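Local coordinates for aerotolerance-related membrane protein (Bacteroides fragilis, PDB 4JDU), which probably serves aerotolerance at the cell membrane through a von Willebrand factor type A domain, the part modelled here, which binds a calcium ion, at residues 24-29 with 144-149; 109-114 with 136-141; 150-155 with 167-172. The protein carries 6 engineered substitutions. All coordinates share one frame; numbering follows the deposited sequence. Where two conformers were deposited one is given.

Contact 1 of 3, residues 24-29 with 144-149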
# COMPACT_ATOMS: atom_id res chain seq x y z
N GLN A 24 -1.29 4.56 -15.59
CA GLN A 24 -2.71 4.37 -15.86
C GLN A 24 -3.02 3.05 -16.54
O GLN A 24 -3.99 2.93 -17.30
CB GLN A 24 -3.25 5.56 -16.66
CG GLN A 24 -3.05 6.89 -15.94
CD GLN A 24 -3.50 8.09 -16.75
OE1 GLN A 24 -3.72 7.99 -17.94
NE2 GLN A 24 -3.62 9.23 -16.09
N ASP A 25 -2.19 2.04 -16.28
CA ASP A 25 -2.46 0.72 -16.80
C ASP A 25 -3.70 0.08 -16.16
O ASP A 25 -4.35 -0.76 -16.76
CB ASP A 25 -1.23 -0.20 -16.73
CG ASP A 25 -0.61 -0.29 -15.34
OD1 ASP A 25 -0.93 0.50 -14.42
OD2 ASP A 25 0.26 -1.18 -15.16
N VAL A 26 -4.02 0.52 -14.95
CA VAL A 26 -5.32 0.20 -14.35
C VAL A 26 -6.07 1.51 -14.11
O VAL A 26 -5.46 2.54 -13.80
CB VAL A 26 -5.19 -0.62 -13.05
CG1 VAL A 26 -4.44 -1.93 -13.30
CG2 VAL A 26 -4.51 0.17 -11.98
N GLN A 27 -7.38 1.46 -14.29
CA GLN A 27 -8.23 2.65 -14.36
C GLN A 27 -8.66 3.12 -12.98
O GLN A 27 -9.01 2.31 -12.13
CB GLN A 27 -9.45 2.32 -15.22
CG GLN A 27 -10.74 3.09 -14.94
CD GLN A 27 -11.96 2.37 -15.52
OE1 GLN A 27 -11.99 1.14 -15.58
NE2 GLN A 27 -12.96 3.14 -15.94
N PRO A 28 -8.62 4.45 -12.73
CA PRO A 28 -8.09 5.45 -13.67
C PRO A 28 -6.58 5.64 -13.54
O PRO A 28 -5.96 6.18 -14.46
CB PRO A 28 -8.86 6.72 -13.31
CG PRO A 28 -9.28 6.54 -11.89
CD PRO A 28 -9.28 5.06 -11.57
N SER A 29 -6.00 5.18 -12.43
CA SER A 29 -4.55 5.05 -12.30
C SER A 29 -4.32 4.09 -11.15
O SER A 29 -5.26 3.74 -10.45
CB SER A 29 -3.89 6.38 -12.01
OG SER A 29 -4.24 6.82 -10.69
N VAL A 144 -1.11 -3.30 -7.21
CA VAL A 144 -1.90 -2.56 -8.20
C VAL A 144 -1.05 -2.28 -9.42
O VAL A 144 0.10 -1.86 -9.33
CB VAL A 144 -2.50 -1.23 -7.66
CG1 VAL A 144 -3.68 -1.50 -6.74
CG2 VAL A 144 -1.45 -0.43 -6.96
N GLY A 145 -1.64 -2.54 -10.57
CA GLY A 145 -0.96 -2.36 -11.84
C GLY A 145 -0.96 -3.66 -12.61
O GLY A 145 -1.50 -4.67 -12.14
N LEU A 146 -0.36 -3.63 -13.79
CA LEU A 146 -0.26 -4.81 -14.63
C LEU A 146 1.21 -5.16 -14.84
O LEU A 146 2.07 -4.28 -14.79
CB LEU A 146 -0.94 -4.58 -15.98
CG LEU A 146 -2.43 -4.20 -15.94
CD1 LEU A 146 -3.00 -3.93 -17.32
CD2 LEU A 146 -3.22 -5.29 -15.23
N PRO A 147 1.51 -6.44 -15.06
CA PRO A 147 2.92 -6.78 -15.27
C PRO A 147 3.48 -6.28 -16.61
O PRO A 147 4.70 -6.18 -16.72
CB PRO A 147 2.93 -8.32 -15.21
CG PRO A 147 1.52 -8.73 -15.47
CD PRO A 147 0.66 -7.63 -14.90
N ASP A 148 2.61 -5.96 -17.57
CA ASP A 148 3.02 -5.65 -18.94
C ASP A 148 3.94 -4.44 -19.04
O ASP A 148 4.99 -4.49 -19.68
CB ASP A 148 1.79 -5.40 -19.82
CG ASP A 148 0.55 -6.13 -19.33
OD1 ASP A 148 0.66 -7.03 -18.47
OD2 ASP A 148 -0.56 -5.78 -19.82
N GLY A 149 3.51 -3.35 -18.41
CA GLY A 149 4.27 -2.11 -18.41
C GLY A 149 3.52 -0.92 -18.98
O GLY A 149 2.99 -0.98 -20.10
O HOH W 1 1.19 -2.35 -17.42

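Contact 2 of 3, residues 109-114 with 136-141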
# COMPACT_ATOMS: atom_id res chain seq x y z
N GLY A 109 -5.61 -8.31 17.46
CA GLY A 109 -4.98 -8.64 16.20
C GLY A 109 -4.38 -7.41 15.56
O GLY A 109 -4.92 -6.30 15.70
N ARG A 110 -3.25 -7.59 14.88
CA ARG A 110 -2.61 -6.49 14.18
C ARG A 110 -2.28 -6.93 12.75
O ARG A 110 -1.67 -7.98 12.54
CB ARG A 110 -1.31 -6.06 14.88
CG ARG A 110 -1.42 -5.68 16.35
CD ARG A 110 -0.00 -5.50 16.92
NE ARG A 110 0.17 -5.12 18.33
CZ ARG A 110 -0.61 -4.33 19.07
NH1 ARG A 110 -1.72 -3.78 18.58
NH2 ARG A 110 -0.27 -4.09 20.33
N ALA A 111 -2.70 -6.13 11.78
CA ALA A 111 -2.43 -6.44 10.37
C ALA A 111 -1.95 -5.21 9.63
O ALA A 111 -2.45 -4.11 9.85
CB ALA A 111 -3.68 -7.00 9.70
N ILE A 112 -0.97 -5.41 8.76
CA ILE A 112 -0.48 -4.37 7.87
C ILE A 112 -0.95 -4.70 6.47
O ILE A 112 -0.89 -5.86 6.06
CB ILE A 112 1.05 -4.28 7.91
CG1 ILE A 112 1.53 -3.91 9.32
CG2 ILE A 112 1.58 -3.29 6.86
CD1 ILE A 112 3.03 -4.01 9.51
N VAL A 113 -1.46 -3.70 5.76
CA VAL A 113 -1.85 -3.89 4.37
C VAL A 113 -1.06 -2.92 3.50
O VAL A 113 -1.30 -1.71 3.52
CB VAL A 113 -3.37 -3.65 4.17
CG1 VAL A 113 -3.76 -3.89 2.71
CG2 VAL A 113 -4.18 -4.56 5.09
N VAL A 114 -0.08 -3.46 2.79
CA VAL A 114 0.75 -2.67 1.88
C VAL A 114 0.08 -2.63 0.51
O VAL A 114 -0.26 -3.68 -0.04
CB VAL A 114 2.16 -3.27 1.74
CG1 VAL A 114 3.03 -2.38 0.88
CG2 VAL A 114 2.81 -3.46 3.11
N GLY A 136 4.12 -11.38 15.34
CA GLY A 136 2.69 -11.64 15.33
C GLY A 136 1.88 -10.68 14.46
O GLY A 136 0.65 -10.79 14.39
N ILE A 137 2.56 -9.74 13.79
CA ILE A 137 1.88 -8.75 12.96
C ILE A 137 1.88 -9.20 11.50
O ILE A 137 2.93 -9.23 10.85
CB ILE A 137 2.55 -7.36 13.04
CG1 ILE A 137 2.58 -6.83 14.47
CG2 ILE A 137 1.85 -6.36 12.10
CD1 ILE A 137 3.42 -5.58 14.63
N GLN A 138 0.70 -9.55 11.00
CA GLN A 138 0.56 -10.03 9.63
C GLN A 138 0.82 -8.93 8.60
O GLN A 138 0.41 -7.79 8.79
CB GLN A 138 -0.86 -10.57 9.43
CG GLN A 138 -1.19 -10.98 8.00
CD GLN A 138 -2.63 -11.43 7.87
OE1 GLN A 138 -3.55 -10.62 8.01
NE2 GLN A 138 -2.83 -12.72 7.61
N VAL A 139 1.51 -9.28 7.53
CA VAL A 139 1.72 -8.34 6.43
C VAL A 139 1.10 -8.88 5.14
O VAL A 139 1.50 -9.93 4.64
CB VAL A 139 3.19 -8.03 6.17
CG1 VAL A 139 3.32 -6.94 5.11
CG2 VAL A 139 3.90 -7.63 7.45
N ASN A 140 0.11 -8.14 4.66
CA ASN A 140 -0.60 -8.44 3.42
C ASN A 140 -0.17 -7.45 2.35
O ASN A 140 0.21 -6.32 2.65
CB ASN A 140 -2.11 -8.30 3.65
CG ASN A 140 -2.60 -9.18 4.79
OD1 ASN A 140 -2.65 -10.41 4.65
ND2 ASN A 140 -2.97 -8.56 5.91
N VAL A 141 -0.25 -7.87 1.10
CA VAL A 141 0.11 -6.99 -0.00
C VAL A 141 -0.97 -6.99 -1.09
O VAL A 141 -1.39 -8.05 -1.58
CB VAL A 141 1.47 -7.38 -0.62
CG1 VAL A 141 1.84 -6.41 -1.73
CG2 VAL A 141 2.57 -7.40 0.44

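Contact 3 of 3, residues 150-155 with 167-172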
# COMPACT_ATOMS: atom_id res chain seq x y z
N ALA A 150 3.48 0.17 -18.22
CA ALA A 150 2.91 1.42 -18.71
C ALA A 150 3.83 2.59 -18.37
O ALA A 150 4.61 2.52 -17.41
CB ALA A 150 1.53 1.65 -18.12
N PRO A 151 3.74 3.69 -19.14
CA PRO A 151 4.49 4.90 -18.80
C PRO A 151 3.80 5.70 -17.70
O PRO A 151 2.66 5.37 -17.33
CB PRO A 151 4.48 5.69 -20.11
CG PRO A 151 3.18 5.33 -20.73
CD PRO A 151 2.94 3.87 -20.37
N ILE A 152 4.47 6.72 -17.18
CA ILE A 152 3.92 7.54 -16.11
C ILE A 152 3.56 8.93 -16.66
O ILE A 152 4.44 9.72 -16.99
CB ILE A 152 4.94 7.67 -14.97
CG1 ILE A 152 5.42 6.28 -14.53
CG2 ILE A 152 4.33 8.45 -13.80
CD1 ILE A 152 6.65 6.33 -13.65
N PRO A 153 2.25 9.23 -16.75
CA PRO A 153 1.85 10.53 -17.31
C PRO A 153 2.15 11.68 -16.36
O PRO A 153 2.10 11.54 -15.13
CB PRO A 153 0.34 10.38 -17.49
CG PRO A 153 -0.06 9.39 -16.41
CD PRO A 153 1.09 8.41 -16.37
N ILE A 154 2.44 12.83 -16.95
CA ILE A 154 2.67 14.07 -16.23
C ILE A 154 1.43 14.95 -16.36
O ILE A 154 0.99 15.26 -17.47
CB ILE A 154 3.92 14.79 -16.80
CG1 ILE A 154 5.16 13.91 -16.63
CG2 ILE A 154 4.13 16.14 -16.14
CD1 ILE A 154 6.36 14.36 -17.47
N GLU A 155 0.84 15.34 -15.23
CA GLU A 155 -0.35 16.20 -15.26
C GLU A 155 -0.07 17.49 -16.01
O GLU A 155 0.99 18.11 -15.82
CB GLU A 155 -0.82 16.55 -13.84
CG GLU A 155 -1.37 15.39 -13.04
CD GLU A 155 -0.31 14.63 -12.27
OE1 GLU A 155 0.90 14.97 -12.39
OE2 GLU A 155 -0.69 13.69 -11.53
N ASN A 167 14.76 8.78 -21.95
CA ASN A 167 13.82 7.78 -22.43
C ASN A 167 12.63 7.62 -21.51
O ASN A 167 12.73 7.80 -20.29
CB ASN A 167 14.52 6.43 -22.63
CG ASN A 167 15.53 6.47 -23.76
OD1 ASN A 167 15.32 7.13 -24.78
ND2 ASN A 167 16.64 5.77 -23.58
N VAL A 168 11.48 7.30 -22.09
CA VAL A 168 10.26 7.11 -21.31
C VAL A 168 10.42 5.96 -20.32
O VAL A 168 10.83 4.85 -20.69
CB VAL A 168 9.05 6.85 -22.24
CG1 VAL A 168 7.80 6.51 -21.43
CG2 VAL A 168 8.81 8.06 -23.13
N ILE A 169 10.13 6.25 -19.05
CA ILE A 169 10.14 5.23 -18.02
C ILE A 169 8.92 4.32 -18.16
O ILE A 169 7.79 4.78 -18.29
CB ILE A 169 10.14 5.88 -16.61
CG1 ILE A 169 11.47 6.59 -16.36
CG2 ILE A 169 9.88 4.83 -15.54
CD1 ILE A 169 11.41 7.60 -15.20
N VAL A 170 9.16 3.01 -18.12
CA VAL A 170 8.06 2.06 -18.09
C VAL A 170 8.08 1.37 -16.74
O VAL A 170 9.10 0.82 -16.33
CB VAL A 170 8.19 1.02 -19.21
CG1 VAL A 170 7.10 -0.03 -19.09
CG2 VAL A 170 8.12 1.70 -20.57
N THR A 171 6.95 1.43 -16.05
CA THR A 171 6.81 0.80 -14.74
C THR A 171 5.89 -0.40 -14.82
O THR A 171 4.85 -0.35 -15.47
CB THR A 171 6.29 1.79 -13.68
OG1 THR A 171 6.00 1.07 -12.47
CG2 THR A 171 5.02 2.53 -14.15
N ARG A 172 6.28 -1.49 -14.15
CA ARG A 172 5.55 -2.74 -14.19
C ARG A 172 5.21 -3.21 -12.78
O ARG A 172 5.99 -3.02 -11.85
CB ARG A 172 6.40 -3.82 -14.87
CG ARG A 172 6.74 -3.54 -16.32
CD ARG A 172 7.74 -4.55 -16.90
NE ARG A 172 8.05 -4.21 -18.29
CZ ARG A 172 8.95 -3.30 -18.65
NH1 ARG A 172 9.63 -2.63 -17.72
NH2 ARG A 172 9.17 -3.04 -19.92
O HOH W 2 7.00 7.34 -18.00

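Contact 1 of 3, residues 24-29 with 144-149
Asp25 and Val26 meet Gly145 and Leu146 where two irregular loops pass each other, the backbones coming nearest at Val26 and Gly145, whose CA atoms are 5.6 Å apart. The carboxylate of Asp25 carries the polar part of the contact. Its CG lies between the backbone N and the carbonyl carbon (chi1 54°), and OD2 takes the backbone N-H of Leu146 at 2.9 Å. The bond is fairly straight, 160° at the hydrogen, yet the N-H arrives from above the carboxylate plane, 57° out of it. The same OD2 receives a hydrogen from a water 2.7 Å away, and that water accepts the N-H of Gly149. A salt bridge from Arg30 NH2 adds a third partner to OD2, which would tend to stabilise its negative charge.

Beside this polar point the contact is apolar. Val26 CG1 rests on Gly145, 3.8 Å from its CA, and touches Leu146 CG at 4.0 Å. Leu146 CD1 packs against the carbonyl oxygen of Asp25, 3.5 Å from O. Gly145 has a positive phi, a backbone shape suited to glycine, and its CA lies 3.7 Å from Asp25 OD2.

Both loops lie at the metal-binding end of the sheet: Gly145 is about 5 Å from the side chain of Asp117, which binds calcium in another structure of the protein but not in this model. Loop 24-29 follows strand 9-16 and runs into helix 30-33, where Ser29 OG caps the N-H of Glu32. Loop 144-149 links strands 138-143 and 150-151, and backbone hydrogen bonds join Val144 with Thr116 and Leu146 with Leu173.

Contact 2 of 3, residues 109-114 with 136-141
Ile112 packs on Ile137, just ahead of the second strand of a parallel pair, their side chains crossing obliquely. The CG1 and CD1 atoms of Ile112 both lie against the CG2 methyl of Ile137, CD1 at 3.7 Å. In Ile112, CG1 stands beside the backbone N, anti to the carbonyl carbon (chi1 -62°), which turns it back toward Ile137. Ile112 shares its face of the sheet with Val114, Val139 and Val141, and there Val114 CG2 leans on Val139 CG1 at 4.0 Å. At the start of the pair, the aliphatic part of Arg110 passes slantwise over Ile137, CD to CG1 3.8 Å.

Ala111, Val113, Gln138 and Asn140 point to the other face, where two amides lie among apolar residues. Asn140 ND2 gives a hydrogen bond to Gln138 OE1 at 3.0 Å; OE1 lies almost in the amide plane of Asn140, whereas ND2 stands well above the carbonyl plane of Gln138. ND2 also makes a weak bond to Ile112 O. The opposite ends of both amides are held from outside: Asn140 OD1 accepts from Ile188 N, and Gln138 NE2 donates to Glu205 and to Asn186 O. Both buried amides are thus fixed in their rotation, with Ala111 CB against the paired ends.

Between the two faces runs a parallel ladder: Gln138 N to Arg110 O, the longer bond at 3.2 Å, Ile112 N to Gln138 O (2.8 Å), Asn140 N to Ile112 O and Val114 N to Asn140 O (2.9 Å). The strand directions make an angle of 22°, while the bridged CA atoms stay evenly spaced. Helices 91-99 and 125-134 pack on the Ile112 and Val139 face, helix 195-206 on the Val113 and Asn140 face. Strand 109-116, helix 125-134 and strand 138-143 form a beta-alpha-beta crossover, the building unit of the Rossmann-like von Willebrand factor type A fold.

Contact 3 of 3, residues 150-155 with 167-172
Ala150 and Thr171 form an antiparallel hydrogen-bonded pair, each giving its N-H to the carbonyl of the other. Thr171 N reaches Ala150 O at 2.9 Å and Ala150 N reaches Thr171 O at 3.1 Å, both with 167° at the hydrogen. A water continues the bridging beyond this ring, accepting the N-H of Ile152 at 2.7 Å and donating to Ile169 O. Pro151, which has no N-H to give, sits between the two and brings its CA to 3.3 Å from Ile169 O, a CA-H...O contact.

Two carbonyls have further company. Thr171 O also accepts from Arg30 NH2, while Ala150 O is approached by the CG2 methyl of Thr171 at 3.3 Å. That methyl lies between the backbone N and the carbonyl carbon, OG1 being anti to the N (chi1 172°), which brings it up to the Ala150 carbonyl.

The packing spreads to either side of the backbone pair. Ile152 crosses Thr171 at about a right angle, its CG1 3.8 Å from CG2, and then reaches obliquely with CD1 to the CG2 methyl of Ile169. Separately, Pro151 CB touches Val168 CG1 at 3.7 Å. Within 167-172 itself, Val170 CG1 lies over one face of the guanidinium of Arg172, offset toward its rim.

The two short strands are thus joined by one pair of direct bonds, one water and a few apolar contacts, with the intervening residues forming an irregular loop. Thr171 also touches Ser20, a calcium ligand, and its side chain is about 6 Å from the bound calcium; the N-H of Arg172 next to it is bonded to Glu119. This chemistry is consistent with the two-stranded antiparallel pair being held beside the metal site through Thr171 and Arg172.

How the contacts relate
Contact 2 lies in the main mixed sheet, on the far side of the chain's centre from contacts 1 and 3, with its centre about 24 Å from that of contact 1 and 30 Å from that of contact 3. Along the chain it is nested within the loop closed by contact 1, and contact 3 opens after both. Strand 138-143 runs from contact 2 straight into 144-149, and that loop into strand 150-151. Contacts 1 and 3 have centres about 11 Å apart and touch, Arg172 packing on Pro147 and Gly149. The sheet thus supplies the framework, while the other two contacts lie among the loops at its calcium-binding end.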